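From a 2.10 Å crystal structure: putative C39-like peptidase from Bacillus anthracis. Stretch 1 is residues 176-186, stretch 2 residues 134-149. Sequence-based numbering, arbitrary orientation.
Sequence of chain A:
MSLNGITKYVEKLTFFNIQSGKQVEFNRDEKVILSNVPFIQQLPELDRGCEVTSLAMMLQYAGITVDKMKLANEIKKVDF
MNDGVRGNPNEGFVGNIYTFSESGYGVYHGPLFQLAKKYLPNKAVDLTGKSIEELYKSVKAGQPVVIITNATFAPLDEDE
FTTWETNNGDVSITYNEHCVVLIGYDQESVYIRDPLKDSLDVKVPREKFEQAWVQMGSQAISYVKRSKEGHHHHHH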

# COMPACT_ATOMS: atom_id res chain seq x y z
N ASN A 176 -11.29 -7.31 -0.46
CA ASN A 176 -11.44 -5.87 -0.48
C ASN A 176 -10.05 -5.18 -0.33
O ASN A 176 -9.97 -3.96 -0.33
CB ASN A 176 -12.21 -5.48 0.83
CG ASN A 176 -13.69 -5.63 0.71
OD1 ASN A 176 -14.38 -4.67 0.39
ND2 ASN A 176 -14.21 -6.85 0.98
N GLU A 177 -9.00 -5.97 -0.07
CA GLU A 177 -7.66 -5.38 0.20
C GLU A 177 -7.30 -4.37 -0.88
O GLU A 177 -7.50 -4.63 -2.07
CB GLU A 177 -6.55 -6.46 0.23
CG GLU A 177 -5.12 -5.92 0.56
CD GLU A 177 -4.16 -5.75 -0.65
OE1 GLU A 177 -4.54 -6.04 -1.81
OE2 GLU A 177 -3.00 -5.30 -0.43
N HIS A 178 -6.76 -3.25 -0.46
CA HIS A 178 -6.39 -2.19 -1.36
C HIS A 178 -5.14 -1.42 -0.87
O HIS A 178 -4.73 -1.50 0.32
CB HIS A 178 -7.58 -1.26 -1.56
CG HIS A 178 -7.44 -0.33 -2.75
ND1 HIS A 178 -6.88 -0.73 -3.95
CD2 HIS A 178 -7.78 0.97 -2.91
CE1 HIS A 178 -6.89 0.28 -4.80
NE2 HIS A 178 -7.42 1.33 -4.19
N CYS A 179 -4.52 -0.66 -1.76
CA CYS A 179 -3.31 0.07 -1.36
C CYS A 179 -3.30 1.39 -2.05
O CYS A 179 -3.53 1.47 -3.25
CB CYS A 179 -2.06 -0.76 -1.71
SG CYS A 179 -0.51 0.08 -1.33
N VAL A 180 -3.02 2.44 -1.29
CA VAL A 180 -3.09 3.82 -1.79
C VAL A 180 -1.93 4.63 -1.18
O VAL A 180 -1.23 4.17 -0.28
CB VAL A 180 -4.49 4.52 -1.49
CG1 VAL A 180 -5.71 3.68 -2.00
CG2 VAL A 180 -4.64 4.85 -0.02
N VAL A 181 -1.71 5.83 -1.70
CA VAL A 181 -0.72 6.74 -1.16
C VAL A 181 -1.44 7.82 -0.40
O VAL A 181 -2.31 8.50 -0.97
CB VAL A 181 0.16 7.44 -2.28
CG1 VAL A 181 1.30 8.25 -1.64
CG2 VAL A 181 0.71 6.38 -3.30
N LEU A 182 -1.08 7.96 0.88
CA LEU A 182 -1.53 9.06 1.73
C LEU A 182 -0.74 10.32 1.41
O LEU A 182 0.49 10.38 1.59
CB LEU A 182 -1.37 8.72 3.21
CG LEU A 182 -1.72 9.83 4.23
CD1 LEU A 182 -3.21 10.20 4.19
CD2 LEU A 182 -1.31 9.45 5.64
N ILE A 183 -1.43 11.33 0.91
CA ILE A 183 -0.72 12.50 0.49
C ILE A 183 -1.17 13.77 1.21
O ILE A 183 -0.66 14.86 0.93
CB ILE A 183 -0.85 12.74 -1.03
CG1 ILE A 183 -2.28 13.16 -1.42
CG2 ILE A 183 -0.25 11.52 -1.88
CD1 ILE A 183 -2.34 13.77 -2.87
N GLY A 184 -2.12 13.63 2.13
CA GLY A 184 -2.63 14.83 2.80
C GLY A 184 -3.71 14.56 3.83
O GLY A 184 -4.24 13.45 3.92
N TYR A 185 -4.04 15.58 4.62
CA TYR A 185 -5.10 15.46 5.64
C TYR A 185 -5.63 16.83 6.06
O TYR A 185 -4.92 17.83 6.01
CB TYR A 185 -4.56 14.74 6.88
CG TYR A 185 -3.39 15.44 7.54
CD1 TYR A 185 -3.59 16.33 8.61
CD2 TYR A 185 -2.08 15.23 7.09
CE1 TYR A 185 -2.51 16.98 9.23
CE2 TYR A 185 -1.01 15.86 7.69
CZ TYR A 185 -1.22 16.74 8.76
OH TYR A 185 -0.12 17.38 9.34
N ASP A 186 -6.90 16.85 6.45
CA ASP A 186 -7.42 17.99 7.22
C ASP A 186 -8.22 17.46 8.42
O ASP A 186 -8.12 16.28 8.76
CB ASP A 186 -8.20 19.01 6.35
CG ASP A 186 -9.41 18.42 5.66
OD1 ASP A 186 -10.02 17.49 6.23
OD2 ASP A 186 -9.77 18.88 4.55
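Stretch 2, residues 134-149: ELYKSVKAGQPVVIIT

How does stretch 2 lie on stretch 1? It approaches in two parts, a helix through residues 134-140 and a strand, 145-149, joined by a short turn. The strand runs antiparallel to strand 177-185, their N-to-C directions 139° apart and their axes 4.6 Å apart at closest approach. The helix crosses the same strand almost at right angles, at -82°, with the axes 8.2 Å apart. Gly142 is the first residue to leave helical phi/psi, in a Schellman motif: its phi of 105° would jam a CB against the preceding carbonyl, and its N bonds back to Val139 O at 2.8 Å while Gln143 N reaches Ser138 O at 2.9 Å. Ser138, with chi1 t, secures the turn from its side chain, OG donating to Gln143 O at 2.6 Å.

What holds the two strands in register? Three pairs each exchange two backbone hydrogen bonds. Leu182 N to Val145 O is 2.7 Å and Val145 N to Leu182 O 3.1 Å; Ile147 N to Val180 O is 2.8 Å and Val180 N to Ile147 O 3.1 Å; Thr149 N to His178 O is 2.8 Å and His178 N to Thr149 O 2.9 Å. Between these pairs the chains draw closer, Cys179 CA lying 4.5 Å from Ile148 CA, and CA-H...O contacts fill the gaps, as from Cys179 CA to Ile147 O at 3.3 Å.

How do the side chains share the two faces of the sheet? Cys179 and Val181 lie on one face with Val146 and Ile148. Cys179 is t, which places SG 3.4 Å from Val146 CG1 and 3.8 Å from Ile148 CD1, so the sulfur touches two neighbours on the partner strand. Ile148 has both chi angles in m, and the end of its side chain comes nearer to stretch 1 than its CA-to-CB direction suggests. Val181, also t, sets CG1 3.7 Å from Pro144 CB. The other face carries His178, Val180, Leu182, Val145, Ile147 and Thr149; there Val180, in m, meets Ile147, whose chi1 is p, with Val180 CG2 3.8 Å from Ile147 CG1.

Where does the helix meet the strand? Leu182 extends from the sheet to the helix: with chi1 t and chi2 p, its CD2 lies 3.8 Å from Val139 CG2, 4.1 Å from Leu135 CB and 4.2 Å from Tyr136 CE1. Tyr185 points toward stretch 2 and, with chi1 p, packs its ring against the helix. Tyr136 CB sits over one face of that ring, 4.1 Å from its centroid, in a CH-pi contact. The two tyrosine rings meet obliquely, planes at 41° and CD2 of Tyr185 3.6 Å from CD1 of Tyr136. Val139 CG1 lies near the plane at the Tyr185 ring edge, 4.1 Å from CE2, and the Tyr185 OH reaches Lys140 CB at 3.4 Å, while the end of the lysine leads away.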

# COMPACT_ATOMS: atom_id res chain seq x y z
N GLU A 134 2.02 9.53 13.54
CA GLU A 134 3.31 9.39 12.90
C GLU A 134 3.19 9.57 11.39
O GLU A 134 4.05 10.21 10.76
CB GLU A 134 3.86 7.98 13.15
CG GLU A 134 4.33 7.75 14.55
CD GLU A 134 5.63 8.47 14.77
OE1 GLU A 134 5.62 9.45 15.57
OE2 GLU A 134 6.63 8.10 14.09
N LEU A 135 2.15 8.98 10.81
CA LEU A 135 1.97 9.05 9.36
C LEU A 135 1.71 10.49 8.93
O LEU A 135 2.28 10.97 7.94
CB LEU A 135 0.87 8.09 8.86
CG LEU A 135 1.28 6.63 8.54
CD1 LEU A 135 1.82 5.93 9.77
CD2 LEU A 135 0.12 5.83 7.94
N TYR A 136 0.88 11.18 9.69
CA TYR A 136 0.58 12.58 9.42
C TYR A 136 1.84 13.46 9.58
O TYR A 136 2.03 14.43 8.83
CB TYR A 136 -0.56 13.07 10.33
CG TYR A 136 -1.88 12.35 10.11
CD1 TYR A 136 -2.33 12.06 8.84
CD2 TYR A 136 -2.70 12.01 11.19
CE1 TYR A 136 -3.54 11.42 8.63
CE2 TYR A 136 -3.90 11.39 11.01
CZ TYR A 136 -4.32 11.09 9.73
OH TYR A 136 -5.53 10.44 9.53
N LYS A 137 2.69 13.12 10.54
CA LYS A 137 3.95 13.83 10.70
C LYS A 137 4.77 13.67 9.44
O LYS A 137 5.36 14.64 8.97
CB LYS A 137 4.74 13.28 11.88
CG LYS A 137 4.48 14.00 13.22
CD LYS A 137 5.01 13.21 14.43
CE LYS A 137 6.24 12.34 14.06
NZ LYS A 137 7.48 13.11 13.70
N SER A 138 4.83 12.44 8.92
CA SER A 138 5.58 12.15 7.68
C SER A 138 5.07 13.05 6.56
O SER A 138 5.85 13.71 5.88
CB SER A 138 5.43 10.69 7.25
OG SER A 138 6.15 10.44 6.03
N VAL A 139 3.76 13.07 6.37
CA VAL A 139 3.16 13.86 5.31
C VAL A 139 3.45 15.34 5.52
O VAL A 139 3.82 16.08 4.59
CB VAL A 139 1.63 13.65 5.30
CG1 VAL A 139 0.96 14.61 4.29
CG2 VAL A 139 1.30 12.14 5.04
N LYS A 140 3.31 15.78 6.76
CA LYS A 140 3.56 17.18 7.04
C LYS A 140 5.05 17.46 6.79
O LYS A 140 5.40 18.52 6.29
CB LYS A 140 3.19 17.47 8.50
CG LYS A 140 3.80 18.74 9.00
CD LYS A 140 2.78 19.80 9.02
CE LYS A 140 2.38 20.00 10.45
NZ LYS A 140 3.26 21.03 11.10
N ALA A 141 5.93 16.51 7.12
CA ALA A 141 7.35 16.73 6.82
C ALA A 141 7.64 16.65 5.30
O ALA A 141 8.75 16.94 4.85
CB ALA A 141 8.23 15.77 7.59
N GLY A 142 6.64 16.29 4.51
CA GLY A 142 6.82 16.32 3.06
C GLY A 142 6.99 14.96 2.41
O GLY A 142 7.27 14.86 1.20
N GLN A 143 6.86 13.90 3.20
CA GLN A 143 7.00 12.52 2.67
C GLN A 143 5.66 11.76 2.70
O GLN A 143 5.15 11.44 3.79
CB GLN A 143 8.08 11.71 3.42
CG GLN A 143 9.52 12.18 3.15
CD GLN A 143 9.72 13.55 3.71
OE1 GLN A 143 9.49 13.79 4.91
NE2 GLN A 143 10.09 14.49 2.84
N PRO A 144 5.11 11.47 1.52
CA PRO A 144 3.85 10.71 1.44
C PRO A 144 4.06 9.25 1.88
O PRO A 144 5.21 8.77 1.98
CB PRO A 144 3.48 10.78 -0.05
CG PRO A 144 4.82 10.85 -0.78
CD PRO A 144 5.78 11.61 0.20
N VAL A 145 2.96 8.55 2.16
CA VAL A 145 3.07 7.25 2.80
C VAL A 145 2.21 6.22 2.03
O VAL A 145 1.04 6.46 1.78
CB VAL A 145 2.57 7.35 4.29
CG1 VAL A 145 2.72 6.00 5.07
CG2 VAL A 145 3.26 8.53 4.98
N VAL A 146 2.81 5.10 1.64
CA VAL A 146 2.06 4.04 1.02
C VAL A 146 1.36 3.23 2.13
O VAL A 146 2.00 2.81 3.11
CB VAL A 146 2.99 3.14 0.21
CG1 VAL A 146 2.22 1.88 -0.33
CG2 VAL A 146 3.67 3.95 -0.90
N ILE A 147 0.05 3.02 1.98
CA ILE A 147 -0.68 2.31 3.04
C ILE A 147 -1.54 1.14 2.54
O ILE A 147 -2.15 1.20 1.47
CB ILE A 147 -1.51 3.28 3.92
CG1 ILE A 147 -2.68 3.82 3.12
CG2 ILE A 147 -0.64 4.43 4.54
CD1 ILE A 147 -3.97 3.11 3.46
N ILE A 148 -1.58 0.06 3.30
CA ILE A 148 -2.48 -1.03 2.95
C ILE A 148 -3.80 -0.81 3.74
O ILE A 148 -3.75 -0.56 4.93
CB ILE A 148 -1.89 -2.41 3.32
CG1 ILE A 148 -0.51 -2.62 2.70
CG2 ILE A 148 -2.88 -3.56 2.95
CD1 ILE A 148 -0.49 -2.67 1.23
N THR A 149 -4.95 -0.89 3.07
CA THR A 149 -6.25 -0.70 3.73
C THR A 149 -7.25 -1.56 3.01
O THR A 149 -6.85 -2.56 2.40
CB THR A 149 -6.72 0.78 3.72
OG1 THR A 149 -7.95 0.90 4.44
CG2 THR A 149 -6.95 1.28 2.28